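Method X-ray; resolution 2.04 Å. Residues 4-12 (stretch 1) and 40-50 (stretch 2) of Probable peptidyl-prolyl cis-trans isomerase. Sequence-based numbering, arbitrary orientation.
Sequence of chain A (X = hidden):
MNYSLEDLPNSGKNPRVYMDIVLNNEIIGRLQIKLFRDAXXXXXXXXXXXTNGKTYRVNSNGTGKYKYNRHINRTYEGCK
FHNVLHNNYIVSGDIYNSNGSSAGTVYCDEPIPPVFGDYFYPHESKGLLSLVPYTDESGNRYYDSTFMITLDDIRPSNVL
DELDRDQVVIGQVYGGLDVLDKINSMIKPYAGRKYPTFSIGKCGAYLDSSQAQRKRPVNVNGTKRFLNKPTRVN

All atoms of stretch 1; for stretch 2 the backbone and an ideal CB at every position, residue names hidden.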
ATOM      1  N   SER A   4      -8.580   6.777  33.813  1.00 56.12           N
ATOM      2  CA  SER A   4     -10.017   6.637  33.616  1.00 55.44           C
ATOM      3  C   SER A   4     -10.571   7.875  32.923  1.00 55.07           C
ATOM      4  O   SER A   4     -10.198   9.003  33.258  1.00 54.13           O
ATOM      5  CB  SER A   4     -10.742   6.387  34.958  1.00 55.71           C
ATOM      6  OG  SER A   4     -12.158   6.430  34.799  1.00 54.89           O
ATOM      7  N   LEU A   5     -11.462   7.646  31.958  1.00 54.92           N
ATOM      8  CA  LEU A   5     -12.145   8.719  31.230  1.00 55.23           C
ATOM      9  C   LEU A   5     -13.094   9.509  32.123  1.00 56.09           C
ATOM     10  O   LEU A   5     -13.419  10.675  31.849  1.00 56.68           O
ATOM     11  CB  LEU A   5     -12.900   8.145  30.029  1.00 54.70           C
ATOM     12  CG  LEU A   5     -12.034   7.634  28.872  1.00 52.97           C
ATOM     13  CD1 LEU A   5     -12.797   6.656  27.970  1.00 51.93           C
ATOM     14  CD2 LEU A   5     -11.495   8.808  28.075  1.00 49.37           C
ATOM     15  N   GLU A   6     -13.525   8.861  33.196  1.00 56.73           N
ATOM     16  CA  GLU A   6     -14.413   9.454  34.199  1.00 57.11           C
ATOM     17  C   GLU A   6     -13.612  10.354  35.158  1.00 56.69           C
ATOM     18  O   GLU A   6     -14.142  11.331  35.707  1.00 56.80           O
ATOM     19  CB  GLU A   6     -15.150   8.332  34.962  1.00 57.36           C
ATOM     20  CG  GLU A   6     -16.226   7.562  34.150  1.00 59.73           C
ATOM     21  CD  GLU A   6     -15.680   6.699  32.977  1.00 63.16           C
ATOM     22  OE1 GLU A   6     -14.901   5.730  33.209  1.00 63.26           O
ATOM     23  OE2 GLU A   6     -16.069   6.984  31.814  1.00 63.74           O
ATOM     24  N   ASP A   7     -12.328  10.028  35.323  1.00 56.10           N
ATOM     25  CA  ASP A   7     -11.442  10.723  36.255  1.00 55.50           C
ATOM     26  C   ASP A   7     -10.077  11.061  35.612  1.00 53.96           C
ATOM     27  O   ASP A   7      -9.049  10.447  35.920  1.00 53.87           O
ATOM     28  CB  ASP A   7     -11.275   9.873  37.528  1.00 56.20           C
ATOM     29  CG  ASP A   7     -10.645  10.653  38.695  1.00 58.00           C
ATOM     30  OD1 ASP A   7     -10.880  11.887  38.809  1.00 58.96           O
ATOM     31  OD2 ASP A   7      -9.922  10.012  39.503  1.00 59.53           O
ATOM     32  N   LEU A   8     -10.086  12.044  34.720  1.00 52.36           N
ATOM     33  CA  LEU A   8      -8.935  12.345  33.861  1.00 50.72           C
ATOM     34  C   LEU A   8      -7.749  12.913  34.625  1.00 49.78           C
ATOM     35  O   LEU A   8      -7.938  13.773  35.500  1.00 49.13           O
ATOM     36  CB  LEU A   8      -9.333  13.375  32.804  1.00 50.82           C
ATOM     37  CG  LEU A   8     -10.188  12.988  31.607  1.00 49.58           C
ATOM     38  CD1 LEU A   8     -10.311  14.220  30.740  1.00 48.03           C
ATOM     39  CD2 LEU A   8      -9.544  11.833  30.852  1.00 47.64           C
ATOM     40  N   PRO A   9      -6.515  12.498  34.254  1.00 48.66           N
ATOM     41  CA  PRO A   9      -5.372  13.163  34.889  1.00 47.54           C
ATOM     42  C   PRO A   9      -5.357  14.608  34.424  1.00 46.41           C
ATOM     43  O   PRO A   9      -6.116  14.986  33.520  1.00 45.44           O
ATOM     44  CB  PRO A   9      -4.153  12.385  34.368  1.00 47.66           C
ATOM     45  CG  PRO A   9      -4.618  11.781  33.075  1.00 48.18           C
ATOM     46  CD  PRO A   9      -6.093  11.494  33.259  1.00 48.95           C
ATOM     47  N   ASN A  10      -4.564  15.444  35.073  1.00 45.67           N
ATOM     48  CA  ASN A  10      -4.464  16.811  34.584  1.00 45.06           C
ATOM     49  C   ASN A  10      -3.013  17.192  34.445  1.00 44.23           C
ATOM     50  O   ASN A  10      -2.285  17.264  35.440  1.00 44.24           O
ATOM     51  CB  ASN A  10      -5.249  17.790  35.456  1.00 45.72           C
ATOM     52  CG  ASN A  10      -5.493  19.104  34.762  1.00 46.38           C
ATOM     53  OD1 ASN A  10      -4.581  19.681  34.162  1.00 47.04           O
ATOM     54  ND2 ASN A  10      -6.728  19.596  34.836  1.00 49.14           N
ATOM     55  N   SER A  11      -2.591  17.396  33.197  1.00 42.48           N
ATOM     56  CA  SER A  11      -1.176  17.542  32.889  1.00 40.79           C
ATOM     57  C   SER A  11      -0.781  19.010  32.764  1.00 39.33           C
ATOM     58  O   SER A  11       0.388  19.329  32.504  1.00 39.49           O
ATOM     59  CB  SER A  11      -0.814  16.747  31.627  1.00 40.98           C
ATOM     60  OG  SER A  11      -0.727  15.354  31.908  1.00 43.03           O
ATOM     61  N   GLY A  12      -1.773  19.875  32.960  1.00 37.27           N
ATOM     62  CA  GLY A  12      -1.646  21.306  32.857  1.00 36.04           C
ATOM     63  C   GLY A  12      -2.589  21.807  31.782  1.00 35.38           C
ATOM     64  O   GLY A  12      -3.095  21.023  30.991  1.00 34.95           O
ATOM     65  N   UNK A  40      -9.911  19.586  23.991  1.00 32.36           N
ATOM     66  CA  UNK A  40     -10.279  18.174  23.989  1.00 31.91           C
ATOM     67  C   UNK A  40      -9.556  17.500  25.125  1.00 31.99           C
ATOM     68  O   UNK A  40      -8.541  16.814  24.891  1.00 32.85           O
ATOM     69  CB  UNK A  40      -9.948  17.504  22.654  1.00 31.91           C
ATOM     70  N   UNK A  41     -10.052  17.654  26.372  1.00 31.63           N
ATOM     71  CA  UNK A  41      -9.332  17.089  27.498  1.00 30.87           C
ATOM     72  C   UNK A  41      -8.875  15.635  27.435  1.00 30.91           C
ATOM     73  O   UNK A  41      -7.710  15.340  27.737  1.00 29.97           O
ATOM     74  CB  UNK A  41     -10.219  17.241  28.735  1.00 30.87           C
ATOM     75  N   UNK A  42      -9.765  14.710  27.080  1.00 30.61           N
ATOM     76  CA  UNK A  42      -9.384  13.293  27.088  1.00 29.66           C
ATOM     77  C   UNK A  42      -8.376  12.946  25.972  1.00 29.13           C
ATOM     78  O   UNK A  42      -7.548  12.080  26.144  1.00 28.15           O
ATOM     79  CB  UNK A  42     -10.635  12.424  26.941  1.00 29.66           C
ATOM     80  N   UNK A  43      -8.492  13.611  24.833  1.00 28.85           N
ATOM     81  CA  UNK A  43      -7.590  13.350  23.697  1.00 28.62           C
ATOM     82  C   UNK A  43      -6.201  13.932  23.919  1.00 28.28           C
ATOM     83  O   UNK A  43      -5.208  13.321  23.543  1.00 28.92           O
ATOM     84  CB  UNK A  43      -8.183  13.926  22.409  1.00 28.62           C
ATOM     85  N   UNK A  44      -6.153  15.111  24.522  1.00 28.26           N
ATOM     86  CA  UNK A  44      -4.897  15.751  24.992  1.00 27.74           C
ATOM     87  C   UNK A  44      -4.185  14.918  26.062  1.00 29.05           C
ATOM     88  O   UNK A  44      -2.966  14.670  25.968  1.00 28.29           O
ATOM     89  CB  UNK A  44      -5.194  17.144  25.552  1.00 27.74           C
ATOM     90  N   UNK A  45      -4.928  14.470  27.078  1.00 29.11           N
ATOM     91  CA  UNK A  45      -4.309  13.636  28.111  1.00 30.36           C
ATOM     92  C   UNK A  45      -3.768  12.317  27.577  1.00 30.30           C
ATOM     93  O   UNK A  45      -2.683  11.892  27.961  1.00 30.39           O
ATOM     94  CB  UNK A  45      -5.323  13.352  29.221  1.00 30.36           C
ATOM     95  N   UNK A  46      -4.498  11.688  26.653  1.00 30.18           N
ATOM     96  CA  UNK A  46      -3.990  10.472  26.042  1.00 30.23           C
ATOM     97  C   UNK A  46      -2.697  10.767  25.272  1.00 29.00           C
ATOM     98  O   UNK A  46      -1.735  10.046  25.403  1.00 29.13           O
ATOM     99  CB  UNK A  46      -5.042   9.859  25.116  1.00 30.23           C
ATOM    100  N   UNK A  47      -2.685  11.844  24.490  1.00 28.33           N
ATOM    101  CA  UNK A  47      -1.470  12.231  23.762  1.00 27.71           C
ATOM    102  C   UNK A  47      -0.302  12.454  24.719  1.00 27.61           C
ATOM    103  O   UNK A  47       0.760  11.850  24.555  1.00 27.44           O
ATOM    104  CB  UNK A  47      -1.721  13.497  22.941  1.00 27.71           C
ATOM    105  N   UNK A  48      -0.496  13.311  25.724  1.00 27.51           N
ATOM    106  CA  UNK A  48       0.574  13.570  26.696  1.00 28.98           C
ATOM    107  C   UNK A  48       1.054  12.317  27.451  1.00 29.45           C
ATOM    108  O   UNK A  48       2.260  12.129  27.633  1.00 28.78           O
ATOM    109  CB  UNK A  48       0.091  14.610  27.709  1.00 28.98           C
ATOM    110  N   UNK A  49       0.137  11.442  27.893  1.00 29.72           N
ATOM    111  CA  UNK A  49       0.609  10.270  28.647  1.00 30.27           C
ATOM    112  C   UNK A  49       1.319   9.260  27.783  1.00 30.21           C
ATOM    113  O   UNK A  49       2.153   8.503  28.266  1.00 30.52           O
ATOM    114  CB  UNK A  49      -0.565   9.586  29.350  1.00 30.27           C
ATOM    115  N   UNK A  50       0.992   9.239  26.493  1.00 30.35           N
ATOM    116  CA  UNK A  50       1.703   8.346  25.565  1.00 30.73           C
ATOM    117  C   UNK A  50       3.089   8.885  25.261  1.00 31.30           C
ATOM    118  O   UNK A  50       4.009   8.152  24.931  1.00 30.80           O
ATOM    119  CB  UNK A  50       0.913   8.172  24.266  1.00 30.73           C
TER

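Position 40 sits just before the helix, at the N-cap, with nothing of stretch 1 within 5.5 Å of its ideal CB. Stretch 1 therefore sets no rule here. The residue is Phe40, which makes no contact with stretch 1; its backbone O accepts the hydrogen bond from the N of position 44, 3.0 Å away, in the helix's opening turn.

Position 41 begins the helix, and its ideal CB lies 3.6 Å from CD1 of Leu8. A compact apolar side chain would suit. Phi of -49° and a first-turn site, where the helix asks for no backbone NH, also admit proline. Pro41 is the deposited residue, its CB 3.7 Å from Leu8 CD1.

At position 42 the CB points toward stretch 1, with two leucines closing over it: the ideal CB is 3.9 Å from Leu5 CD2 and 4.1 Å from Leu8 CD2. With methyls already this near, a small apolar residue is the simplest answer. Ala42 fills the role, its CB 3.8 Å from Leu5 CD2 and 4.1 Å from Leu8 CD2. The side chain of Leu5 starts out sideways, but its end comes nearer and reaches this methyl.

Position 43 turns away from stretch 1, which leaves the choice open, and its helical angles demand nothing unusual. The residue is Gly43. Position 44 is also beyond reach of stretch 1, so many helix-compatible residues would do; it is Val44.

Position 45 is the one that matters most. Its CB points toward stretch 1, 4.2 Å from Pro9 CG, and beyond the proline lie the backbone NH and the hydroxyl of Ser11. A short apolar group could pack on the proline, but a longer side chain ending in an acceptor could go further and meet both donors. Glu45, with chi1 and chi2 both m, does so: Ser11 N donates to Glu45 OE2 at 2.9 Å, and Ser11 OG donates to Glu45 OE1 at 2.7 Å. The carboxylate thus grips one serine through backbone and side chain together, one oxygen for each donor. No other residue of stretch 2 loses as much surface to stretch 1.

Positions 46 and 47 find nothing of stretch 1 near their ideal CBs, and stretch 1 leaves them free. They are Asn46 and Phe47.

Position 48 points toward stretch 1 again, its ideal CB 4.3 Å from Ser11 OG. A small or branched side chain would fit, apolar or hydroxylated. Val48, chi1 t, brings CG1 to 3.8 Å from Ser11 OG.

Position 49 also points toward stretch 1, but with no atom of it within 5.5 Å of the ideal CB, only a longer side chain can arrive. Gln49 reaches across: its NE2 comes 2.9 Å from Ser11 OG, though at an angle too poor for a hydrogen bond, and gives a weak one to Glu45 OE1 at 3.5 Å, beside the serine contact.

Position 50 is out of reach and unconstrained by stretch 1; it is Leu50.

Stretch 2 (40-50) FPAGVENFVQL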
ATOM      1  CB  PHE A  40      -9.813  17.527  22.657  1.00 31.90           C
ATOM      2  CG  PHE A  40     -10.335  16.141  22.395  1.00 31.96           C
ATOM      3  CD1 PHE A  40     -11.085  15.437  23.346  1.00 32.17           C
ATOM      4  CD2 PHE A  40     -10.044  15.518  21.153  1.00 32.68           C
ATOM      5  CE1 PHE A  40     -11.544  14.145  23.085  1.00 33.53           C
ATOM      6  CE2 PHE A  40     -10.501  14.230  20.874  1.00 32.68           C
ATOM      7  CZ  PHE A  40     -11.262  13.536  21.833  1.00 33.27           C
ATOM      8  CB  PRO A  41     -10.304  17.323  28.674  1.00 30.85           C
ATOM      9  CG  PRO A  41     -10.978  18.571  28.323  1.00 30.86           C
ATOM     10  CD  PRO A  41     -11.235  18.428  26.830  1.00 31.14           C
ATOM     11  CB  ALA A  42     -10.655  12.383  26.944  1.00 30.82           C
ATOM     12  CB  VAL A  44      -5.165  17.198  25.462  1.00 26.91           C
ATOM     13  CG1 VAL A  44      -3.930  17.794  26.214  1.00 25.92           C
ATOM     14  CG2 VAL A  44      -5.510  18.034  24.264  1.00 25.84           C
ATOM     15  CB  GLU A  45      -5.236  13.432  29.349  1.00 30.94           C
ATOM     16  CG  GLU A  45      -5.500  14.714  30.137  1.00 31.67           C
ATOM     17  CD  GLU A  45      -4.244  15.376  30.765  1.00 34.54           C
ATOM     18  OE1 GLU A  45      -3.241  14.694  31.081  1.00 34.79           O
ATOM     19  OE2 GLU A  45      -4.284  16.610  30.952  1.00 37.20           O
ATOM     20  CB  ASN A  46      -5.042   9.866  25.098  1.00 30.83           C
ATOM     21  CG  ASN A  46      -4.596   8.542  24.482  1.00 32.47           C
ATOM     22  OD1 ASN A  46      -4.168   7.616  25.193  1.00 34.78           O
ATOM     23  ND2 ASN A  46      -4.715   8.438  23.146  1.00 33.12           N
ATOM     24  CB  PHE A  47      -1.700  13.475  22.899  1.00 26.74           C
ATOM     25  CG  PHE A  47      -0.537  13.784  21.975  1.00 27.03           C
ATOM     26  CD1 PHE A  47      -0.491  13.242  20.686  1.00 23.01           C
ATOM     27  CD2 PHE A  47       0.517  14.614  22.396  1.00 27.85           C
ATOM     28  CE1 PHE A  47       0.589  13.498  19.828  1.00 25.58           C
ATOM     29  CE2 PHE A  47       1.610  14.882  21.542  1.00 28.78           C
ATOM     30  CZ  PHE A  47       1.638  14.337  20.256  1.00 25.30           C
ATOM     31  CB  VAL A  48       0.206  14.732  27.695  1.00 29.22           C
ATOM     32  CG1 VAL A  48       1.312  14.953  28.694  1.00 30.56           C
ATOM     33  CG2 VAL A  48      -0.054  16.024  26.976  1.00 29.46           C
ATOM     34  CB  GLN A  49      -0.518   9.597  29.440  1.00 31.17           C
ATOM     35  CG  GLN A  49      -1.215  10.516  30.415  1.00 35.20           C
ATOM     36  CD  GLN A  49      -0.263  11.245  31.359  1.00 38.80           C
ATOM     37  OE1 GLN A  49       0.781  10.718  31.758  1.00 39.74           O
ATOM     38  NE2 GLN A  49      -0.639  12.459  31.738  1.00 42.16           N
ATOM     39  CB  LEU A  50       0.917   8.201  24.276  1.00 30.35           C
ATOM     40  CG  LEU A  50      -0.287   7.246  24.394  1.00 31.93           C
ATOM     41  CD1 LEU A  50      -0.977   7.193  23.054  1.00 30.31           C
ATOM     42  CD2 LEU A  50       0.195   5.861  24.789  1.00 30.57           C
TER
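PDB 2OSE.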